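Local structure of putative short-chain dehydrogenase/reductase (Burkholderia xenovorans, 5JY1) at residues D71-R83 against T121-A134. The protein binds NAD and is probably an oxidoreductase of the short-chain dehydrogenase/reductase family, perhaps acting on 3-oxoacyl thioesters. Residues are numbered along the deposited sequence; the frame is centred on the assembly and turned at random.
Sequences DVTSKASIEAAVR and TTSLWATWWAMRAA. With NAD (nicotinamide-adenine-dinucleotide), chain E.
The indole of W129 is sandwiched between a backbone carbonyl and a lysine side chain: W125 O lies against one face, offset toward the rim, and over the opposite one K75 sets its CB 3.6 Å from the centroid of the five-membered ring, only 8° off the normal, a CH-pi contact. With CG swung away from the backbone N and the chain extended beyond it, the methylenes of K75 cross the indole and carry NZ to a salt bridge with D113 of the second subunit, whose carboxylate also accepts from W129 NE1. A long aliphatic chain with a charged tip suits this place, apolar along the ring, charged at the interface. Farther along, small residues let helix segments 75-83 and 121-134 approach to 9.2 Å between axes, crossing at -37°: I78 CG2 rests 3.7 Å from A130 CB, and V82 CG2 meets A133 CB. At the other end A126 CB packs 3.6 Å from V72 CB, on the residue whose CG1 and CG2 touch the adenine. There V72 N donates a nearly straight bond to NAD N1A (3.1 Å), while D71 OD1, gripped by T73 N and T73 OG1 in an Asx turn, weakly accepts from N6A. Apolar packing thus backs the adenine-reading turn of this Rossmann fold, and the polar ends of K75 and W129 tie both helices to the neighbouring subunit.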
loop_
_atom_site.group_PDB
_atom_site.type_symbol
_atom_site.label_atom_id
_atom_site.label_comp_id
_atom_site.label_asym_id
_atom_site.label_seq_id
_atom_site.Cartn_x
_atom_site.Cartn_y
_atom_site.Cartn_z
ATOM N N ASP A 71 19.151 26.760 -9.647
ATOM C CA ASP A 71 19.491 26.235 -8.326
ATOM C C ASP A 71 18.167 25.980 -7.615
ATOM O O ASP A 71 17.513 26.930 -7.171
ATOM C CB ASP A 71 20.363 27.231 -7.557
ATOM C CG ASP A 71 20.791 26.721 -6.181
ATOM O OD1 ASP A 71 20.208 25.744 -5.673
ATOM O OD2 ASP A 71 21.716 27.324 -5.588
ATOM N N VAL A 72 17.778 24.704 -7.495
ATOM C CA VAL A 72 16.458 24.365 -6.966
ATOM C C VAL A 72 16.375 24.575 -5.456
ATOM O O VAL A 72 15.310 24.376 -4.868
ATOM C CB VAL A 72 16.046 22.923 -7.322
ATOM C CG1 VAL A 72 16.007 22.734 -8.847
ATOM C CG2 VAL A 72 16.969 21.906 -6.657
ATOM N N THR A 73 17.478 24.977 -4.817
ATOM C CA THR A 73 17.382 25.421 -3.428
ATOM C C THR A 73 16.899 26.862 -3.316
ATOM O O THR A 73 16.695 27.345 -2.196
ATOM C CB THR A 73 18.727 25.265 -2.706
ATOM O OG1 THR A 73 19.688 26.171 -3.258
ATOM C CG2 THR A 73 19.249 23.834 -2.827
ATOM N N SER A 74 16.681 27.548 -4.443
ATOM C CA SER A 74 16.245 28.938 -4.452
ATOM C C SER A 74 14.914 29.047 -5.174
ATOM O O SER A 74 14.828 28.766 -6.375
ATOM C CB SER A 74 17.278 29.841 -5.122
ATOM O OG SER A 74 16.718 31.129 -5.344
ATOM N N LYS A 75 13.884 29.471 -4.442
ATOM C CA LYS A 75 12.570 29.690 -5.034
ATOM C C LYS A 75 12.648 30.633 -6.234
ATOM O O LYS A 75 12.035 30.381 -7.277
ATOM C CB LYS A 75 11.640 30.255 -3.963
ATOM C CG LYS A 75 10.247 30.567 -4.432
ATOM C CD LYS A 75 9.480 31.235 -3.304
ATOM C CE LYS A 75 7.994 31.298 -3.582
ATOM N NZ LYS A 75 7.295 31.858 -2.387
ATOM N N ALA A 76 13.398 31.730 -6.101
ATOM C CA ALA A 76 13.494 32.691 -7.197
ATOM C C ALA A 76 14.101 32.059 -8.443
ATOM O O ALA A 76 13.660 32.340 -9.561
ATOM C CB ALA A 76 14.312 33.910 -6.767
ATOM N N SER A 77 15.110 31.200 -8.271
ATOM C CA SER A 77 15.772 30.587 -9.423
ATOM C C SER A 77 14.834 29.639 -10.156
ATOM O O SER A 77 14.802 29.614 -11.393
ATOM C CB SER A 77 17.024 29.836 -8.965
ATOM O OG SER A 77 17.711 29.258 -10.070
ATOM N N ILE A 78 14.065 28.854 -9.402
ATOM C CA ILE A 78 13.064 27.974 -9.997
ATOM C C ILE A 78 12.023 28.790 -10.754
ATOM O O ILE A 78 11.663 28.470 -11.893
ATOM C CB ILE A 78 12.412 27.109 -8.905
ATOM C CG1 ILE A 78 13.422 26.119 -8.333
ATOM C CG2 ILE A 78 11.203 26.405 -9.466
ATOM C CD1 ILE A 78 12.923 25.392 -7.082
ATOM N N GLU A 79 11.520 29.859 -10.124
ATOM C CA GLU A 79 10.502 30.682 -10.765
ATOM C C GLU A 79 11.045 31.329 -12.031
ATOM O O GLU A 79 10.344 31.416 -13.046
ATOM C CB GLU A 79 9.990 31.745 -9.786
ATOM C CG GLU A 79 9.132 31.151 -8.681
ATOM C CD GLU A 79 8.623 32.180 -7.698
ATOM O OE1 GLU A 79 9.201 33.279 -7.636
ATOM O OE2 GLU A 79 7.648 31.877 -6.977
ATOM N N ALA A 80 12.314 31.733 -12.002
ATOM C CA ALA A 80 12.929 32.306 -13.195
ATOM C C ALA A 80 13.028 31.273 -14.313
ATOM O O ALA A 80 12.800 31.593 -15.487
ATOM C CB ALA A 80 14.306 32.878 -12.840
ATOM N N ALA A 81 13.344 30.024 -13.967
ATOM C CA ALA A 81 13.437 28.981 -14.983
ATOM C C ALA A 81 12.076 28.677 -15.602
ATOM O O ALA A 81 11.978 28.423 -16.810
ATOM C CB ALA A 81 14.042 27.715 -14.375
ATOM N N VAL A 82 11.015 28.700 -14.792
ATOM C CA VAL A 82 9.666 28.502 -15.322
ATOM C C VAL A 82 9.297 29.630 -16.283
ATOM O O VAL A 82 8.724 29.387 -17.354
ATOM C CB VAL A 82 8.652 28.374 -14.166
ATOM C CG1 VAL A 82 7.230 28.464 -14.685
ATOM C CG2 VAL A 82 8.858 27.052 -13.425
ATOM N N ARG A 83 9.623 30.880 -15.926
ATOM C CA ARG A 83 9.379 31.984 -16.853
ATOM C C ARG A 83 10.177 31.811 -18.137
ATOM O O ARG A 83 9.676 32.112 -19.225
ATOM C CB ARG A 83 9.723 33.335 -16.218
ATOM C CG ARG A 83 8.818 33.742 -15.060
ATOM C CD ARG A 83 8.986 35.224 -14.716
ATOM N NE ARG A 83 10.338 35.546 -14.265
ATOM C CZ ARG A 83 10.771 35.403 -13.014
ATOM N NH1 ARG A 83 9.963 34.930 -12.071
ATOM N NH2 ARG A 83 12.021 35.731 -12.704
ATOM N N THR A 121 15.283 20.661 1.722
ATOM C CA THR A 121 15.346 21.764 0.763
ATOM C C THR A 121 15.493 21.253 -0.668
ATOM O O THR A 121 14.737 21.659 -1.559
ATOM C CB THR A 121 16.498 22.711 1.102
ATOM O OG1 THR A 121 16.327 23.240 2.425
ATOM C CG2 THR A 121 16.556 23.866 0.093
ATOM N N THR A 122 16.464 20.362 -0.911
ATOM C CA THR A 122 16.776 19.985 -2.291
ATOM C C THR A 122 15.741 19.039 -2.880
ATOM O O THR A 122 15.553 19.013 -4.102
ATOM C CB THR A 122 18.167 19.349 -2.395
ATOM O OG1 THR A 122 18.199 18.123 -1.650
ATOM C CG2 THR A 122 19.236 20.287 -1.871
ATOM N N SER A 123 15.071 18.248 -2.047
ATOM C CA SER A 123 14.011 17.374 -2.530
ATOM C C SER A 123 12.636 18.014 -2.361
ATOM O O SER A 123 11.965 18.331 -3.350
ATOM C CB SER A 123 14.075 16.017 -1.814
ATOM O OG SER A 123 15.266 15.329 -2.165
ATOM N N LEU A 124 12.230 18.274 -1.119
ATOM C CA LEU A 124 10.827 18.600 -0.879
ATOM C C LEU A 124 10.509 20.039 -1.266
ATOM O O LEU A 124 9.577 20.283 -2.038
ATOM C CB LEU A 124 10.472 18.339 0.586
ATOM C CG LEU A 124 8.999 18.484 0.953
ATOM C CD1 LEU A 124 8.141 17.605 0.051
ATOM C CD2 LEU A 124 8.788 18.123 2.429
ATOM N N TRP A 125 11.256 21.009 -0.726
ATOM C CA TRP A 125 10.983 22.405 -1.055
ATOM C C TRP A 125 11.158 22.669 -2.546
ATOM O O TRP A 125 10.348 23.375 -3.165
ATOM C CB TRP A 125 11.893 23.318 -0.238
ATOM C CG TRP A 125 11.406 23.515 1.172
ATOM C CD1 TRP A 125 11.857 22.883 2.298
ATOM C CD2 TRP A 125 10.367 24.402 1.596
ATOM N NE1 TRP A 125 11.156 23.330 3.406
ATOM C CE2 TRP A 125 10.243 24.268 2.996
ATOM C CE3 TRP A 125 9.538 25.313 0.924
ATOM C CZ2 TRP A 125 9.324 25.014 3.742
ATOM C CZ3 TRP A 125 8.620 26.039 1.657
ATOM C CH2 TRP A 125 8.523 25.893 3.056
ATOM N N ALA A 126 12.210 22.110 -3.140
ATOM C CA ALA A 126 12.412 22.279 -4.577
ATOM C C ALA A 126 11.192 21.826 -5.369
ATOM O O ALA A 126 10.783 22.493 -6.327
ATOM C CB ALA A 126 13.646 21.501 -5.022
ATOM N N THR A 127 10.623 20.671 -5.003
ATOM C CA THR A 127 9.436 20.164 -5.684
ATOM C C THR A 127 8.238 21.072 -5.444
ATOM O O THR A 127 7.513 21.424 -6.381
ATOM C CB THR A 127 9.147 18.737 -5.207
ATOM O OG1 THR A 127 10.214 17.876 -5.616
ATOM C CG2 THR A 127 7.846 18.217 -5.776
ATOM N N TRP A 128 8.021 21.464 -4.187
ATOM C CA TRP A 128 6.952 22.395 -3.825
ATOM C C TRP A 128 7.020 23.690 -4.633
ATOM O O TRP A 128 6.017 24.125 -5.210
ATOM C CB TRP A 128 7.057 22.680 -2.321
ATOM C CG TRP A 128 6.214 23.793 -1.708
ATOM C CD1 TRP A 128 6.569 25.101 -1.558
ATOM C CD2 TRP A 128 4.938 23.651 -1.065
ATOM N NE1 TRP A 128 5.578 25.792 -0.896
ATOM C CE2 TRP A 128 4.566 24.919 -0.581
ATOM C CE3 TRP A 128 4.078 22.568 -0.846
ATOM C CZ2 TRP A 128 3.364 25.139 0.093
ATOM C CZ3 TRP A 128 2.885 22.790 -0.187
ATOM C CH2 TRP A 128 2.537 24.058 0.275
ATOM N N TRP A 129 8.197 24.327 -4.671
ATOM C CA TRP A 129 8.329 25.598 -5.379
ATOM C C TRP A 129 8.101 25.420 -6.874
ATOM O O TRP A 129 7.436 26.244 -7.514
ATOM C CB TRP A 129 9.716 26.190 -5.137
ATOM C CG TRP A 129 9.924 26.758 -3.774
ATOM C CD1 TRP A 129 9.007 27.421 -3.012
ATOM C CD2 TRP A 129 11.131 26.710 -3.006
ATOM N NE1 TRP A 129 9.577 27.799 -1.810
ATOM C CE2 TRP A 129 10.878 27.371 -1.784
ATOM C CE3 TRP A 129 12.400 26.166 -3.231
ATOM C CZ2 TRP A 129 11.848 27.508 -0.795
ATOM C CZ3 TRP A 129 13.368 26.306 -2.243
ATOM C CH2 TRP A 129 13.083 26.971 -1.041
ATOM N N ALA A 130 8.655 24.356 -7.451
ATOM C CA ALA A 130 8.522 24.178 -8.891
ATOM C C ALA A 130 7.090 23.836 -9.273
ATOM O O ALA A 130 6.581 24.337 -10.281
ATOM C CB ALA A 130 9.491 23.103 -9.377
ATOM N N MET A 131 6.420 22.987 -8.482
ATOM C CA MET A 131 5.017 22.668 -8.760
ATOM C C MET A 131 4.145 23.914 -8.741
ATOM O O MET A 131 3.320 24.118 -9.637
ATOM C CB MET A 131 4.495 21.652 -7.745
ATOM C CG MET A 131 5.083 20.282 -7.953
ATOM S SD MET A 131 4.586 19.097 -6.684
ATOM C CE MET A 131 2.823 19.141 -6.840
ATOM N N ARG A 132 4.284 24.741 -7.703
ATOM C CA ARG A 132 3.436 25.925 -7.624
ATOM C C ARG A 132 3.775 26.960 -8.700
ATOM O O ARG A 132 2.880 27.682 -9.151
ATOM C CB ARG A 132 3.514 26.517 -6.215
ATOM C CG ARG A 132 2.766 25.636 -5.195
ATOM C CD ARG A 132 3.423 25.597 -3.801
ATOM N NE ARG A 132 3.665 26.924 -3.228
ATOM C CZ ARG A 132 2.772 27.621 -2.530
ATOM N NH1 ARG A 132 1.548 27.147 -2.335
ATOM N NH2 ARG A 132 3.102 28.802 -2.017
ATOM N N ALA A 133 5.033 27.025 -9.156
ATOM C CA ALA A 133 5.366 27.952 -10.239
ATOM C C ALA A 133 4.852 27.448 -11.585
ATOM O O ALA A 133 4.271 28.221 -12.358
ATOM C CB ALA A 133 6.875 28.186 -10.299
ATOM N N ALA A 134 5.056 26.156 -11.877
ATOM C CA ALA A 134 4.577 25.588 -13.135
ATOM C C ALA A 134 3.054 25.548 -13.191
ATOM O O ALA A 134 2.467 25.611 -14.278
ATOM C CB ALA A 134 5.155 24.181 -13.322
HETATM P PA NAD E . 22.364 12.192 -9.972
HETATM O O1A NAD E . 23.171 12.423 -8.731
HETATM O O2A NAD E . 23.046 11.278 -10.980
HETATM O O5B NAD E . 21.970 13.639 -10.708
HETATM C C5B NAD E . 21.546 14.657 -9.871
HETATM C C4B NAD E . 21.416 15.977 -10.735
HETATM O O4B NAD E . 20.909 16.902 -9.992
HETATM C C3B NAD E . 22.858 16.460 -11.116
HETATM O O3B NAD E . 22.910 16.784 -12.472
HETATM C C2B NAD E . 23.052 17.671 -10.236
HETATM O O2B NAD E . 24.093 18.601 -10.812
HETATM C C1B NAD E . 21.840 18.194 -10.220
HETATM N N9A NAD E . 21.669 19.095 -9.095
HETATM C C8A NAD E . 22.167 18.924 -7.868
HETATM N N7A NAD E . 21.800 19.955 -7.134
HETATM C C5A NAD E . 21.075 20.769 -7.905
HETATM C C6A NAD E . 20.462 21.991 -7.621
HETATM N N6A NAD E . 20.336 22.849 -6.450
HETATM N N1A NAD E . 19.788 22.619 -8.565
HETATM C C2A NAD E . 19.696 22.066 -9.820
HETATM N N3A NAD E . 20.294 20.885 -10.109
HETATM C C4A NAD E . 20.988 20.238 -9.119
HETATM O O3 NAD E . 20.911 11.557 -9.512
HETATM P PN NAD E . 20.136 10.246 -10.098
HETATM O O1N NAD E . 20.804 8.992 -9.557
HETATM O O2N NAD E . 20.101 10.185 -11.636
HETATM O O5D NAD E . 18.604 10.302 -9.471
HETATM C C5D NAD E . 17.674 11.239 -10.011
HETATM C C4D NAD E . 16.327 11.169 -9.219
HETATM O O4D NAD E . 15.940 9.903 -9.075
HETATM C C3D NAD E . 16.559 11.706 -7.803
HETATM O O3D NAD E . 15.478 12.373 -7.354
HETATM C C2D NAD E . 16.777 10.417 -6.975
HETATM O O2D NAD E . 16.507 10.749 -5.550
HETATM C C1D NAD E . 15.915 9.572 -7.499
HETATM N N1N NAD E . 16.303 8.182 -7.317
HETATM C C2N NAD E . 17.273 7.621 -8.088
HETATM C C3N NAD E . 17.648 6.287 -7.910
HETATM C C7N NAD E . 18.728 5.656 -8.758
HETATM O O7N NAD E . 18.919 4.450 -8.724
HETATM N N7N NAD E . 19.531 6.456 -9.597
HETATM C C4N NAD E . 17.028 5.537 -6.944
HETATM C C5N NAD E . 16.061 6.087 -6.181
HETATM C C6N NAD E . 15.686 7.425 -6.368
HETATM O O HOH W 1 7.029 28.753 -6.212
#